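Local coordinates for outer membrane protein (Tpn50) (Borrelia burgdorferi, PDB 3OON) that probably binds peptidoglycan through this OmpA-like C-terminal domain, helping to tie the outer membrane to the cell wall, at residues 62-65 with 66-69. Sequence-based numbering, arbitrary orientation.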
ATOM      1  N   LEU A  62      16.259 -24.977  14.448  1.00 35.91           N
ATOM      2  CA  LEU A  62      17.369 -25.346  13.579  1.00 35.34           C
ATOM      3  C   LEU A  62      17.237 -24.593  12.258  1.00 34.77           C
ATOM      4  O   LEU A  62      16.131 -24.459  11.715  1.00 33.02           O
ATOM      5  CB  LEU A  62      17.388 -26.857  13.344  1.00 35.37           C
ATOM      6  CG  LEU A  62      17.516 -27.727  14.603  1.00 35.99           C
ATOM      7  CD1 LEU A  62      17.386 -29.200  14.249  1.00 37.18           C
ATOM      8  CD2 LEU A  62      18.838 -27.448  15.320  1.00 34.86           C
ATOM      9  N   GLU A  63      18.362 -24.095  11.750  1.00 34.99           N
ATOM     10  CA  GLU A  63      18.322 -23.175  10.612  1.00 35.48           C
ATOM     11  C   GLU A  63      17.680 -23.768   9.357  1.00 34.74           C
ATOM     12  O   GLU A  63      16.876 -23.096   8.720  1.00 33.63           O
ATOM     13  CB  GLU A  63      19.690 -22.537  10.334  1.00 36.14           C
ATOM     14  CG  GLU A  63      20.062 -21.498  11.419  1.00 39.59           C
ATOM     15  CD  GLU A  63      21.285 -20.638  11.091  1.00 43.09           C
ATOM     16  OE1 GLU A  63      21.704 -20.575   9.916  1.00 44.37           O
ATOM     17  OE2 GLU A  63      21.838 -20.025  12.033  1.00 44.68           O
ATOM     18  N   GLU A  64      17.982 -25.024   9.019  1.00 35.27           N
ATOM     19  CA  GLU A  64      17.362 -25.631   7.824  1.00 36.07           C
ATOM     20  C   GLU A  64      15.854 -25.809   8.002  1.00 35.46           C
ATOM     21  O   GLU A  64      15.081 -25.594   7.064  1.00 35.15           O
ATOM     22  CB  GLU A  64      18.041 -26.951   7.413  1.00 37.35           C
ATOM     23  CG  GLU A  64      17.386 -27.680   6.200  1.00 41.09           C
ATOM     24  CD  GLU A  64      17.135 -26.783   4.977  1.00 45.37           C
ATOM     25  OE1 GLU A  64      18.012 -25.954   4.627  1.00 48.64           O
ATOM     26  OE2 GLU A  64      16.054 -26.917   4.352  1.00 47.28           O
ATOM     27  N   GLU A  65      15.437 -26.183   9.206  1.00 34.86           N
ATOM     28  CA  GLU A  65      14.016 -26.327   9.503  1.00 34.62           C
ATOM     29  C   GLU A  65      13.285 -24.986   9.385  1.00 33.34           C
ATOM     30  O   GLU A  65      12.191 -24.913   8.800  1.00 32.17           O
ATOM     31  CB  GLU A  65      13.814 -26.899  10.900  1.00 35.76           C
ATOM     32  CG  GLU A  65      12.390 -27.364  11.161  1.00 39.13           C
ATOM     33  CD  GLU A  65      12.247 -28.165  12.443  1.00 43.36           C
ATOM     34  OE1 GLU A  65      13.260 -28.727  12.927  1.00 44.61           O
ATOM     35  OE2 GLU A  65      11.106 -28.240  12.958  1.00 46.39           O
HETATM   36  N   MSE A  66      13.882 -23.931   9.941  1.00 32.28           N
HETATM   37  CA  MSE A  66      13.262 -22.605   9.869  1.00 32.55           C
HETATM   38  C   MSE A  66      13.268 -22.088   8.439  1.00 31.39           C
HETATM   39  O   MSE A  66      12.303 -21.461   7.992  1.00 30.71           O
HETATM   40  CB  MSE A  66      13.915 -21.608  10.826  1.00 32.56           C
HETATM   41  CG  MSE A  66      13.795 -21.993  12.302  1.00 35.42           C
HETATM   42 SE   MSE A  66      11.958 -22.245  12.957  1.00 39.77          SE
HETATM   43  CE  MSE A  66      11.821 -24.176  12.836  1.00 40.06           C
ATOM     44  N   HIS A  67      14.347 -22.358   7.714  1.00 31.27           N
ATOM     45  CA  HIS A  67      14.390 -21.968   6.319  1.00 31.06           C
ATOM     46  C   HIS A  67      13.250 -22.612   5.519  1.00 30.64           C
ATOM     47  O   HIS A  67      12.532 -21.926   4.784  1.00 30.33           O
ATOM     48  CB  HIS A  67      15.739 -22.281   5.680  1.00 31.50           C
ATOM     49  CG  HIS A  67      15.764 -21.975   4.219  1.00 33.21           C
ATOM     50  ND1 HIS A  67      15.568 -22.939   3.259  1.00 35.79           N
ATOM     51  CD2 HIS A  67      15.880 -20.801   3.560  1.00 34.33           C
ATOM     52  CE1 HIS A  67      15.590 -22.373   2.063  1.00 35.58           C
ATOM     53  NE2 HIS A  67      15.783 -21.077   2.219  1.00 34.51           N
ATOM     54  N   GLU A  68      13.102 -23.927   5.658  1.00 30.67           N
ATOM     55  CA  GLU A  68      12.051 -24.656   4.965  1.00 30.92           C
ATOM     56  C   GLU A  68      10.662 -24.115   5.301  1.00 29.98           C
ATOM     57  O   GLU A  68       9.876 -23.826   4.401  1.00 29.48           O
ATOM     58  CB  GLU A  68      12.134 -26.159   5.256  1.00 32.45           C
ATOM     59  CG  GLU A  68      11.089 -27.003   4.504  1.00 35.66           C
ATOM     60  CD  GLU A  68      11.252 -26.989   2.975  1.00 40.55           C
ATOM     61  OE1 GLU A  68      12.310 -26.563   2.452  1.00 43.96           O
ATOM     62  OE2 GLU A  68      10.307 -27.423   2.283  1.00 43.23           O
ATOM     63  N   LEU A  69      10.370 -23.959   6.590  1.00 28.94           N
ATOM     64  CA  LEU A  69       9.077 -23.431   7.000  1.00 28.02           C
ATOM     65  C   LEU A  69       8.807 -22.045   6.392  1.00 27.02           C
ATOM     66  O   LEU A  69       7.725 -21.797   5.855  1.00 26.63           O
ATOM     67  CB  LEU A  69       8.955 -23.410   8.528  1.00 28.10           C
ATOM     68  CG  LEU A  69       7.671 -22.833   9.150  1.00 28.67           C
ATOM     69  CD1 LEU A  69       6.397 -23.568   8.684  1.00 30.09           C
ATOM     70  CD2 LEU A  69       7.789 -22.867  10.683  1.00 30.23           C
TER
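Four successive i to i+4 hydrogen bonds, from Met66 N to Leu62 O (2.9 Å) through Leu69 N to Glu65 O (3.0 Å), wind the start of an alpha-helix with Leu62 as N-cap. Met66, a selenomethionine, is the buried member: CG lies 3.4 Å from Leu62 O, and the unbranched chain, bent at chi2 (-57°) and chi3 (98°), folds so that CE rests 3.6 Å from Glu65 CG. Glu65 thus lends its methylene carbons to the methyl while its carboxylate stays at the surface, as suits a long acidic chain. On this side the loop after strand 51-55 meets Met66 through Thr57 and Gln59, and Leu69 through Thr57. Glu64 bends at chi2 (50°) and sets OE1 4.1 Å from His67 ND1, too far for a hydrogen bond; ND1 is buried without a partner, though the carboxylate could favour a protonated imidazole. Glu64 OE2 also lies 4.2 Å from Glu68 OE1, like charges that probably repel somewhat. Glu63 to Glu65 suit a helix start, where negative charge should interact favourably with the dipole. Helix 63-83, begun here, is the crossover joining strands 51-55 and 92-96 in the beta-alpha-beta unit of the OmpA-like fold.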